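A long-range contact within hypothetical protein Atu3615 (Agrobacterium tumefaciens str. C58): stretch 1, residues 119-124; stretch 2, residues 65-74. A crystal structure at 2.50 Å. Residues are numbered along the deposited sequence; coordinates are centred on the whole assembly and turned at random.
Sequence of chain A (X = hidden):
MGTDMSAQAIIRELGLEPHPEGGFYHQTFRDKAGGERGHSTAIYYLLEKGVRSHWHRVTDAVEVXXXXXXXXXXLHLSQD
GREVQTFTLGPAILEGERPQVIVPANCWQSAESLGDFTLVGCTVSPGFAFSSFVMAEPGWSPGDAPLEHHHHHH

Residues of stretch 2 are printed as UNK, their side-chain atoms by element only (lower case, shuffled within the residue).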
ATOM      1  N   LEU A 119      -5.169  13.001  12.837  1.00 14.47           N
ATOM      2  CA  LEU A 119      -4.426  14.230  12.650  1.00 14.80           C
ATOM      3  C   LEU A 119      -3.195  13.799  11.859  1.00 16.10           C
ATOM      4  O   LEU A 119      -2.474  12.898  12.273  1.00 15.83           O
ATOM      5  CB  LEU A 119      -3.959  14.784  14.000  1.00 15.11           C
ATOM      6  CG  LEU A 119      -3.556  16.257  14.118  1.00 15.52           C
ATOM      7  CD1 LEU A 119      -2.383  16.392  15.066  1.00 13.65           C
ATOM      8  CD2 LEU A 119      -3.195  16.825  12.762  1.00 16.71           C
ATOM      9  N   VAL A 120      -2.949  14.432  10.722  1.00 15.33           N
ATOM     10  CA  VAL A 120      -1.780  14.094   9.946  1.00 14.49           C
ATOM     11  C   VAL A 120      -1.042  15.341   9.502  1.00 15.96           C
ATOM     12  O   VAL A 120      -1.505  16.470   9.683  1.00 17.64           O
ATOM     13  CB  VAL A 120      -2.144  13.286   8.676  1.00 13.54           C
ATOM     14  CG1 VAL A 120      -2.876  12.008   9.041  1.00 15.29           C
ATOM     15  CG2 VAL A 120      -3.007  14.122   7.757  1.00 11.18           C
ATOM     16  N   GLY A 121       0.126  15.109   8.918  1.00 15.94           N
ATOM     17  CA  GLY A 121       0.931  16.173   8.374  1.00 16.26           C
ATOM     18  C   GLY A 121       1.142  15.840   6.908  1.00 17.67           C
ATOM     19  O   GLY A 121       1.144  14.662   6.524  1.00 18.20           O
ATOM     20  N   CYS A 122       1.304  16.871   6.085  1.00 17.23           N
ATOM     21  CA  CYS A 122       1.530  16.682   4.662  1.00 18.83           C
ATOM     22  C   CYS A 122       2.619  17.619   4.198  1.00 19.02           C
ATOM     23  O   CYS A 122       2.555  18.825   4.427  1.00 21.54           O
ATOM     24  CB  CYS A 122       0.252  16.941   3.866  1.00 19.12           C
ATOM     25  SG  CYS A 122      -1.054  15.679   4.065  1.00 24.44           S
ATOM     26  N   THR A 123       3.634  17.048   3.563  1.00 19.19           N
ATOM     27  CA  THR A 123       4.744  17.821   3.050  1.00 18.21           C
ATOM     28  C   THR A 123       4.794  17.662   1.533  1.00 20.69           C
ATOM     29  O   THR A 123       4.897  16.553   0.993  1.00 18.43           O
ATOM     30  CB  THR A 123       6.110  17.377   3.666  1.00 15.42           C
ATOM     31  OG1 THR A 123       6.294  15.973   3.466  1.00 16.45           O
ATOM     32  CG2 THR A 123       6.164  17.666   5.154  1.00 16.04           C
ATOM     33  N   VAL A 124       4.686  18.804   0.859  1.00 23.36           N
ATOM     34  CA  VAL A 124       4.708  18.877  -0.596  1.00 25.57           C
ATOM     35  C   VAL A 124       6.035  19.536  -0.917  1.00 26.38           C
ATOM     36  O   VAL A 124       6.250  20.706  -0.620  1.00 26.13           O
ATOM     37  CB  VAL A 124       3.531  19.738  -1.130  1.00 23.99           C
ATOM     38  CG1 VAL A 124       3.469  19.673  -2.642  1.00 24.51           C
ATOM     39  CG2 VAL A 124       2.229  19.241  -0.554  1.00 20.95           C
ATOM     40  N   UNK A  65       2.549  11.912   3.255  1.00 17.99           N
ATOM     41  CA  UNK A  65       1.641  11.922   4.395  1.00 18.75           C
ATOM     42  C   UNK A  65       2.337  11.408   5.651  1.00 17.23           C
ATOM     43  O   UNK A  65       3.133  10.473   5.592  1.00 18.82           O
ATOM     44  n   UNK A  65      -1.507  12.582   1.295  1.00 21.44           N
ATOM     45  c   UNK A  65      -4.138  12.162   4.415  1.00 21.06           C
ATOM     46  c   UNK A  65       0.402  11.067   4.095  1.00 17.82           C
ATOM     47  c   UNK A  65      -1.969  11.966   3.400  1.00 21.03           C
ATOM     48  c   UNK A  65      -3.855  12.890   2.119  1.00 20.66           C
ATOM     49  c   UNK A  65      -2.515  12.516   2.219  1.00 20.55           C
ATOM     50  c   UNK A  65      -2.804  11.789   4.515  1.00 21.05           C
ATOM     51  c   UNK A  65      -4.650  12.706   3.223  1.00 21.33           C
ATOM     52  c   UNK A  65      -0.582  11.701   3.145  1.00 20.14           C
ATOM     53  c   UNK A  65      -0.351  12.093   1.857  1.00 20.76           C
ATOM     54  N   UNK A  66       2.042  12.039   6.787  1.00 17.97           N
ATOM     55  CA  UNK A  66       2.647  11.655   8.063  1.00 17.08           C
ATOM     56  C   UNK A  66       1.563  11.517   9.130  1.00 17.72           C
ATOM     57  O   UNK A  66       0.766  12.442   9.338  1.00 17.84           O
ATOM     58  c   UNK A  66       3.664  12.714   8.521  1.00 17.12           C
ATOM     59  n   UNK A  66       6.417  13.375   6.180  1.00 19.61           N
ATOM     60  c   UNK A  66       5.957  12.722   7.297  1.00 16.13           C
ATOM     61  n   UNK A  66       4.377  13.962   6.441  1.00 19.74           N
ATOM     62  c   UNK A  66       5.445  14.115   5.681  1.00 18.27           C
ATOM     63  c   UNK A  66       4.667  13.091   7.472  1.00 17.93           C
ATOM     64  N   UNK A  67       1.538  10.371   9.804  1.00 15.78           N
ATOM     65  CA  UNK A  67       0.556  10.127  10.847  1.00 17.16           C
ATOM     66  C   UNK A  67       0.994  10.767  12.161  1.00 17.98           C
ATOM     67  O   UNK A  67       2.150  10.624  12.551  1.00 18.61           O
ATOM     68  c   UNK A  67      -1.706   8.171  12.415  1.00 17.49           C
ATOM     69  c   UNK A  67      -1.619   7.827  14.796  1.00 18.03           C
ATOM     70  c   UNK A  67       0.370   8.622  11.056  1.00 16.73           C
ATOM     71  o   UNK A  67      -2.284   7.640  15.989  1.00 18.47           O
ATOM     72  c   UNK A  67      -2.357   7.936  13.623  1.00 19.28           C
ATOM     73  c   UNK A  67      -0.319   8.296  12.356  1.00 18.16           C
ATOM     74  c   UNK A  67       0.409   8.176  13.547  1.00 16.20           C
ATOM     75  c   UNK A  67      -0.234   7.943  14.766  1.00 16.97           C
ATOM     76  N   UNK A  68       0.086  11.465  12.849  1.00 16.66           N
ATOM     77  CA  UNK A  68       0.467  12.081  14.123  1.00 17.50           C
ATOM     78  C   UNK A  68      -0.339  11.563  15.297  1.00 17.25           C
ATOM     79  O   UNK A  68       0.218  11.240  16.344  1.00 16.37           O
ATOM     80  c   UNK A  68       0.827  15.490  12.464  1.00 14.42           C
ATOM     81  c   UNK A  68       2.961  15.748  11.388  1.00 14.09           C
ATOM     82  c   UNK A  68       0.326  13.615  14.092  1.00 16.13           C
ATOM     83  c   UNK A  68       3.427  14.616  12.052  1.00 15.49           C
ATOM     84  o   UNK A  68       3.770  16.422  10.496  1.00 11.78           O
ATOM     85  c   UNK A  68       1.668  16.184  11.599  1.00 13.45           C
ATOM     86  c   UNK A  68       1.257  14.352  13.140  1.00 16.56           C
ATOM     87  c   UNK A  68       2.569  13.923  12.926  1.00 17.52           C
ATOM     88  N   UNK A  69      -1.650  11.470  15.115  1.00 19.20           N
ATOM     89  CA  UNK A  69      -2.524  11.039  16.196  1.00 18.49           C
ATOM     90  C   UNK A  69      -3.875  10.556  15.697  1.00 19.43           C
ATOM     91  O   UNK A  69      -4.250  10.789  14.541  1.00 19.79           O
ATOM     92  c   UNK A  69      -2.719  12.190  17.160  1.00 18.64           C
ATOM     93  N   UNK A  70      -4.614   9.893  16.583  1.00 19.18           N
ATOM     94  CA  UNK A  70      -5.917   9.378  16.214  1.00 19.04           C
ATOM     95  C   UNK A  70      -5.830   7.994  15.590  1.00 20.15           C
ATOM     96  O   UNK A  70      -4.788   7.333  15.645  1.00 20.30           O
ATOM     97  N   UNK A  71      -6.939   7.567  15.000  1.00 18.89           N
ATOM     98  CA  UNK A  71      -7.048   6.271  14.351  1.00 21.74           C
ATOM     99  C   UNK A  71      -6.256   6.253  13.053  1.00 22.30           C
ATOM    100  O   UNK A  71      -5.910   7.303  12.514  1.00 23.16           O
ATOM    101  c   UNK A  71      -8.535   5.961  14.058  1.00 20.02           C
ATOM    102  N   UNK A  72      -5.940   5.056  12.539  1.00 22.46           N
ATOM    103  CA  UNK A  72      -5.186   5.050  11.282  1.00 22.13           C
ATOM    104  C   UNK A  72      -6.057   5.561  10.150  1.00 20.24           C
ATOM    105  O   UNK A  72      -7.247   5.815  10.334  1.00 22.98           O
ATOM    106  c   UNK A  72      -6.041   3.698  13.103  1.00 21.90           C
ATOM    107  c   UNK A  72      -5.872   2.841  11.873  1.00 24.16           C
ATOM    108  c   UNK A  72      -4.798   3.582  11.109  1.00 21.58           C
ATOM    109  N   UNK A  73      -5.464   5.707   8.977  1.00 18.73           N
ATOM    110  CA  UNK A  73      -6.187   6.189   7.818  1.00 17.67           C
ATOM    111  C   UNK A  73      -6.029   5.240   6.644  1.00 18.65           C
ATOM    112  O   UNK A  73      -5.057   4.494   6.552  1.00 16.60           O
ATOM    113  c   UNK A  73      -6.599   8.688   7.961  1.00 17.44           C
ATOM    114  c   UNK A  73      -5.675   7.607   7.395  1.00 18.51           C
ATOM    115  c   UNK A  73      -5.550   7.713   5.869  1.00 17.79           C
ATOM    116  c   UNK A  73      -6.176  10.101   7.608  1.00 16.12           C
ATOM    117  N   UNK A  74      -7.014   5.257   5.754  1.00 19.24           N
ATOM    118  CA  UNK A  74      -6.938   4.453   4.553  1.00 18.84           C
ATOM    119  C   UNK A  74      -6.623   5.477   3.460  1.00 20.46           C
ATOM    120  O   UNK A  74      -7.430   6.369   3.172  1.00 18.32           O
ATOM    121  c   UNK A  74      -8.242   3.781   4.291  1.00 17.78           C
TER

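Position 65 carries one carbon and then fused five- and six-membered rings of eight carbons and one nitrogen, with SG of Cys-122 over one face; the indole makes it Trp-65. That sulfur lies 3.9 Å from the centroid of the Trp-65 five-membered ring and 11° off the ring normal, a sulfur-aromatic contact. CG2 of Val-120 packs 4.0 Å from CE3 of Trp-65, and NE1 is hydrogen-bonded elsewhere in the structure.

Position 66 has one carbon and then a five-membered ring of three carbons and two nitrogens, which meets stretch 1 with its edge, near O of Gly-121 and OG1 of Thr-123. The imidazole makes it His-66. Its backbone is paired both ways with Gly-121, N of His-66 to O of Gly-121 at 2.8 Å and N of Gly-121 to O of His-66 at 2.8 Å. ND1 of His-66 adds a weak hydrogen bond to the same Gly-121 O at 3.3 Å, and CE1 of His-66 lies 3.0 Å from OG1 of Thr-123.

At position 67, one carbon leads to a six-carbon ring bearing one oxygen. This side chain stays well back from stretch 1: its nearest atom, a ring carbon next to the one bonded to CB, is 4.8 Å from O of Leu-119. The phenol makes it Tyr-67. The hydroxyl instead turns back on its own stretch, OH of Tyr-67 donating to the backbone O of position 70 at 2.5 Å.

Position 68 has the same atom count and the same ring with one oxygen, but here the ring lies across the stretch 1 backbone, near C of Val-120 and N of Gly-121. It is Tyr-68, and its chi1 is m where that of Tyr-67 is t. CE2 of Tyr-68 is 3.3 Å from N of Gly-121, and a CB built on Gly-121 would fall 2.0 Å from OH of Tyr-68. The absent side chain is what leaves room for this ring.

A single carbon at position 69, 4.3 Å from CB of Leu-119, identifies Ala-69. Its O accepts from N of Leu-119 at 2.9 Å.

Position 70 has no side-chain atom and is Gly-70. Its phi of 87° and psi of -168° would jam a CB against the preceding carbonyl oxygen.

Neither position 71, with one carbon, nor position 72, with three carbons closing a ring onto the backbone N, touches stretch 1; they are Ala-71 and Pro-72.

Position 73 has four carbons, forked at the first, with one arm two carbons long that ends beside CG1 of Val-120: Ile-73. Its CD1 is 4.1 Å from CG1 of Val-120. Position 74, one carbon and out of reach, is Ala-74.

The contact is an antiparallel pairing, with strand directions 154° apart. The register slips by one between Leu-119 and Val-120, a beta bulge in which O of Leu-119 accepts from N of Tyr-68 at 3.0 Å and from N of Ala-69 at 3.3 Å. Side chains then secure the ladder: Val-120 and Cys-122 pack with Trp-65 on one face, while His-66 shares the other with Leu-119 and Ala-69. Together the stretches bury 549 Å².

Stretch 2 (65-74) WHYYAGAPIA
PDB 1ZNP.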